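Local coordinates for protein serine-tRNA ligase (Naegleria fowleri, PDB 6BLJ) that probably attaches serine to its cognate tRNA in the cytosol, activating the amino acid with ATP as a class II aminoacyl-tRNA synthetase, at residues N458-V470 and Y474-N485. Residues are numbered along the deposited sequence; the frame is centred on the assembly and turned at random.
Sequences NYQTPEGVNVPEV and YMGGTKFIKFKN
A two-stranded antiparallel ribbon near the C-terminus pairs Val465 with Ile481 and flanks Gly464 with two phenylalanine rings. Val465 N donates to Ile481 O (2.8 Å), and Ile481 N returns a bond to Val465 O, making this the hydrogen-bonded pair. The ladder runs on through Phe483 N to Glu463 O and, at its other end, Val467 N to Lys479 O (3.0 Å). The ring of Phe483 lies flat against the backbone, with Gly464 CA over its centre, 3.6 Å from the centroid and 4° off the normal, a CH-pi contact. Phe480 has CG anti to its backbone N (chi1 -178°), which carries the ring across the ladder onto Gly464: CZ reaches Gly464 CA (3.5 Å), CD1 reaches Asn466 OD1, and Thr461 OG1 meets the ring edge. That hydroxyl also accepts from Glu463 N (2.9 Å), an ST turn that shapes the bend before the strand. A water donates to Glu463 O and OE1 and accepts from Lys482 NZ, bridging side chains whose charged atoms, OE1 and NZ, stay 5.0 Å apart. Toward the connecting loop, Val467 sets CB against Thr478 O (3.5 Å) and packs CG1 on Met475 SD and CG2 on Ile481 CG1. A type I' turn, Met475 to Thr478, is closed by Thr478 N to Met475 O, to which Thr478 OG1 also donates; Arg223 bonds both oxygens. Helix 191-197 packs on Val465 and Phe483 through Ile194, and helix 220-238 on Met475 and Ile481. The result is a small antiparallel beta ribbon that follows helix 448-458, as in seryl-tRNA synthetases, and ends the catalytic-domain fold.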
loop_
_atom_site.group_PDB
_atom_site.type_symbol
_atom_site.label_atom_id
_atom_site.label_comp_id
_atom_site.label_asym_id
_atom_site.label_seq_id
_atom_site.Cartn_x
_atom_site.Cartn_y
_atom_site.Cartn_z
ATOM N N ASN A 458 27.633 21.376 13.738
ATOM C CA ASN A 458 28.010 22.754 14.030
ATOM C C ASN A 458 28.885 22.886 15.270
ATOM O O ASN A 458 29.627 23.871 15.374
ATOM C CB ASN A 458 26.760 23.614 14.182
ATOM C CG ASN A 458 26.160 23.975 12.842
ATOM O OD1 ASN A 458 26.665 24.850 12.140
ATOM N ND2 ASN A 458 25.110 23.256 12.452
ATOM N N TYR A 459 28.836 21.917 16.189
ATOM C CA TYR A 459 29.582 21.979 17.448
ATOM C C TYR A 459 30.759 21.005 17.483
ATOM O O TYR A 459 31.348 20.792 18.550
ATOM C CB TYR A 459 28.634 21.714 18.631
ATOM C CG TYR A 459 27.780 22.922 18.961
ATOM C CD1 TYR A 459 28.176 23.836 19.936
ATOM C CD2 TYR A 459 26.587 23.174 18.267
ATOM C CE1 TYR A 459 27.401 24.973 20.238
ATOM C CE2 TYR A 459 25.812 24.319 18.556
ATOM C CZ TYR A 459 26.231 25.209 19.545
ATOM O OH TYR A 459 25.490 26.333 19.850
ATOM N N GLN A 460 31.120 20.415 16.344
ATOM C CA GLN A 460 32.224 19.469 16.306
ATOM C C GLN A 460 33.556 20.180 16.533
ATOM O O GLN A 460 33.710 21.369 16.248
ATOM C CB GLN A 460 32.245 18.732 14.961
ATOM C CG GLN A 460 32.596 19.621 13.771
ATOM C CD GLN A 460 32.569 18.871 12.443
ATOM O OE1 GLN A 460 33.424 18.016 12.173
ATOM N NE2 GLN A 460 31.562 19.163 11.625
ATOM N N THR A 461 34.509 19.442 17.077
ATOM C CA THR A 461 35.907 19.841 17.160
ATOM C C THR A 461 36.721 18.669 16.641
ATOM O O THR A 461 36.165 17.607 16.347
ATOM C CB THR A 461 36.312 20.171 18.606
ATOM O OG1 THR A 461 36.583 18.956 19.314
ATOM C CG2 THR A 461 35.195 20.935 19.320
ATOM N N PRO A 462 38.048 18.810 16.511
ATOM C CA PRO A 462 38.845 17.620 16.154
ATOM C C PRO A 462 38.791 16.524 17.201
ATOM O O PRO A 462 39.157 15.384 16.895
ATOM C CB PRO A 462 40.271 18.173 16.008
ATOM C CG PRO A 462 40.073 19.630 15.672
ATOM C CD PRO A 462 38.864 20.041 16.464
ATOM N N GLU A 463 38.347 16.829 18.425
ATOM C CA GLU A 463 38.397 15.870 19.523
ATOM C C GLU A 463 37.032 15.302 19.907
ATOM O O GLU A 463 36.976 14.298 20.631
ATOM C CB GLU A 463 39.011 16.534 20.764
ATOM C CG GLU A 463 40.441 17.068 20.579
ATOM C CD GLU A 463 41.381 16.088 19.908
ATOM O OE1 GLU A 463 41.349 14.886 20.247
ATOM O OE2 GLU A 463 42.166 16.526 19.037
ATOM N N GLY A 464 35.943 15.915 19.455
ATOM C CA GLY A 464 34.606 15.478 19.859
ATOM C C GLY A 464 33.578 16.547 19.511
ATOM O O GLY A 464 33.700 17.235 18.497
ATOM N N VAL A 465 32.563 16.654 20.361
ATOM C CA VAL A 465 31.430 17.553 20.122
ATOM C C VAL A 465 31.145 18.351 21.390
ATOM O O VAL A 465 30.953 17.765 22.464
ATOM C CB VAL A 465 30.161 16.785 19.699
ATOM C CG1 VAL A 465 28.972 17.778 19.474
ATOM C CG2 VAL A 465 30.423 15.919 18.470
ATOM N N ASN A 466 31.130 19.680 21.267
ATOM C CA ASN A 466 30.677 20.542 22.355
ATOM C C ASN A 466 29.159 20.429 22.529
ATOM O O ASN A 466 28.414 20.329 21.550
ATOM C CB ASN A 466 31.050 22.000 22.071
ATOM C CG ASN A 466 32.550 22.233 22.091
ATOM O OD1 ASN A 466 33.245 21.765 22.984
ATOM N ND2 ASN A 466 33.049 22.998 21.122
ATOM N N VAL A 467 28.703 20.443 23.776
ATOM C CA VAL A 467 27.262 20.488 24.070
ATOM C C VAL A 467 26.786 21.940 24.033
ATOM O O VAL A 467 27.359 22.787 24.738
ATOM C CB VAL A 467 26.972 19.860 25.430
ATOM C CG1 VAL A 467 25.480 19.994 25.770
ATOM C CG2 VAL A 467 27.415 18.392 25.441
ATOM N N PRO A 468 25.748 22.269 23.257
ATOM C CA PRO A 468 25.238 23.647 23.259
ATOM C C PRO A 468 24.961 24.128 24.680
ATOM O O PRO A 468 24.433 23.386 25.510
ATOM C CB PRO A 468 23.956 23.553 22.431
ATOM C CG PRO A 468 24.246 22.398 21.441
ATOM C CD PRO A 468 25.091 21.419 22.245
ATOM N N GLU A 469 25.360 25.370 24.955
ATOM C CA GLU A 469 25.284 25.892 26.318
ATOM C C GLU A 469 23.903 25.660 26.924
ATOM O O GLU A 469 23.784 25.161 28.046
ATOM C CB GLU A 469 25.627 27.376 26.330
ATOM C CG GLU A 469 26.007 27.879 27.695
ATOM C CD GLU A 469 26.396 29.333 27.676
ATOM O OE1 GLU A 469 27.513 29.645 27.207
ATOM O OE2 GLU A 469 25.569 30.164 28.107
ATOM N N VAL A 470 22.843 25.977 26.173
ATOM C CA VAL A 470 21.496 25.910 26.734
ATOM C C VAL A 470 21.076 24.479 27.063
ATOM O O VAL A 470 20.168 24.284 27.878
ATOM C CB VAL A 470 20.483 26.583 25.786
ATOM C CG1 VAL A 470 20.150 25.672 24.615
ATOM C CG2 VAL A 470 19.217 26.981 26.532
ATOM N N TYR A 474 20.294 20.417 31.063
ATOM C CA TYR A 474 19.386 19.312 30.797
ATOM C C TYR A 474 20.108 17.984 30.632
ATOM O O TYR A 474 19.451 16.953 30.449
ATOM C CB TYR A 474 18.562 19.612 29.544
ATOM C CG TYR A 474 17.560 20.736 29.711
ATOM C CD1 TYR A 474 16.288 20.480 30.191
ATOM C CD2 TYR A 474 17.888 22.048 29.384
ATOM C CE1 TYR A 474 15.363 21.501 30.345
ATOM C CE2 TYR A 474 16.966 23.074 29.530
ATOM C CZ TYR A 474 15.701 22.787 30.007
ATOM O OH TYR A 474 14.764 23.781 30.168
ATOM N N MET A 475 21.439 17.993 30.683
ATOM C CA MET A 475 22.262 16.798 30.567
ATOM C C MET A 475 23.178 16.632 31.772
ATOM O O MET A 475 24.297 16.139 31.638
ATOM C CB MET A 475 23.086 16.845 29.283
ATOM C CG MET A 475 22.339 16.388 28.067
ATOM S SD MET A 475 23.405 16.520 26.644
ATOM C CE MET A 475 24.528 15.149 26.904
ATOM N N GLY A 476 22.725 17.068 32.944
ATOM C CA GLY A 476 23.523 16.937 34.150
ATOM C C GLY A 476 24.847 17.661 34.104
ATOM O O GLY A 476 25.792 17.253 34.788
ATOM N N GLY A 477 24.949 18.724 33.313
ATOM C CA GLY A 477 26.161 19.514 33.260
ATOM C C GLY A 477 27.206 19.068 32.251
ATOM O O GLY A 477 28.273 19.689 32.186
ATOM N N THR A 478 26.951 18.008 31.477
ATOM C CA THR A 478 27.934 17.556 30.493
ATOM C C THR A 478 28.236 18.670 29.496
ATOM O O THR A 478 27.327 19.221 28.869
ATOM C CB THR A 478 27.427 16.320 29.742
ATOM O OG1 THR A 478 27.115 15.268 30.662
ATOM C CG2 THR A 478 28.493 15.821 28.770
ATOM N N LYS A 479 29.517 19.007 29.356
ATOM C CA LYS A 479 29.931 20.066 28.444
ATOM C C LYS A 479 30.507 19.555 27.127
ATOM O O LYS A 479 30.544 20.312 26.150
ATOM C CB LYS A 479 30.964 20.969 29.117
ATOM C CG LYS A 479 30.388 21.821 30.231
ATOM C CD LYS A 479 31.467 22.677 30.871
ATOM C CE LYS A 479 30.963 23.357 32.130
ATOM N NZ LYS A 479 30.843 24.835 31.935
ATOM N N PHE A 480 30.968 18.309 27.078
ATOM C CA PHE A 480 31.735 17.835 25.938
ATOM C C PHE A 480 31.581 16.327 25.819
ATOM O O PHE A 480 31.591 15.612 26.822
ATOM C CB PHE A 480 33.211 18.246 26.083
ATOM C CG PHE A 480 34.087 17.834 24.923
ATOM C CD1 PHE A 480 34.016 18.498 23.703
ATOM C CD2 PHE A 480 35.017 16.813 25.070
ATOM C CE1 PHE A 480 34.826 18.126 22.630
ATOM C CE2 PHE A 480 35.839 16.438 24.013
ATOM C CZ PHE A 480 35.743 17.094 22.788
ATOM N N ILE A 481 31.418 15.855 24.587
ATOM C CA ILE A 481 31.380 14.431 24.274
ATOM C C ILE A 481 32.616 14.115 23.438
ATOM O O ILE A 481 32.756 14.614 22.313
ATOM C CB ILE A 481 30.105 14.049 23.510
ATOM C CG1 ILE A 481 28.861 14.694 24.119
ATOM C CG2 ILE A 481 29.946 12.529 23.471
ATOM C CD1 ILE A 481 27.631 14.476 23.228
ATOM N N LYS A 482 33.499 13.274 23.969
ATOM C CA LYS A 482 34.779 12.995 23.334
ATOM C C LYS A 482 34.659 11.865 22.314
ATOM O O LYS A 482 33.957 10.879 22.537
ATOM C CB LYS A 482 35.821 12.634 24.394
ATOM C CG LYS A 482 37.253 12.486 23.882
ATOM C CD LYS A 482 38.203 12.059 25.021
ATOM C CE LYS A 482 39.667 12.095 24.591
ATOM N NZ LYS A 482 39.875 11.296 23.355
ATOM N N PHE A 483 35.363 12.011 21.193
ATOM C CA PHE A 483 35.458 10.920 20.234
ATOM C C PHE A 483 36.024 9.674 20.902
ATOM O O PHE A 483 36.951 9.750 21.709
ATOM C CB PHE A 483 36.347 11.327 19.053
ATOM C CG PHE A 483 35.680 12.276 18.086
ATOM C CD1 PHE A 483 34.327 12.162 17.813
ATOM C CD2 PHE A 483 36.413 13.253 17.424
ATOM C CE1 PHE A 483 33.710 13.015 16.915
ATOM C CE2 PHE A 483 35.800 14.114 16.521
ATOM C CZ PHE A 483 34.448 13.985 16.260
ATOM N N LYS A 484 35.445 8.521 20.573
ATOM C CA LYS A 484 35.967 7.248 21.052
ATOM C C LYS A 484 36.817 6.534 20.020
ATOM O O LYS A 484 37.528 5.592 20.372
ATOM C CB LYS A 484 34.828 6.313 21.484
ATOM C CG LYS A 484 34.125 6.730 22.768
ATOM C CD LYS A 484 33.172 5.643 23.241
ATOM C CE LYS A 484 32.275 6.140 24.363
ATOM N NZ LYS A 484 31.227 5.141 24.724
ATOM N N ASN A 485 36.714 6.918 18.754
ATOM C CA ASN A 485 37.520 6.300 17.720
ATOM C C ASN A 485 37.696 7.263 16.548
ATOM O O ASN A 485 38.396 6.959 15.581
ATOM C CB ASN A 485 36.882 4.982 17.271
ATOM C CG ASN A 485 35.511 5.181 16.660
ATOM O OD1 ASN A 485 35.391 5.699 15.554
ATOM N ND2 ASN A 485 34.467 4.775 17.380
ATOM O OXT ASN A 485 37.140 8.367 16.540
HETATM O O HOH W 1 39.150 12.844 21.010
#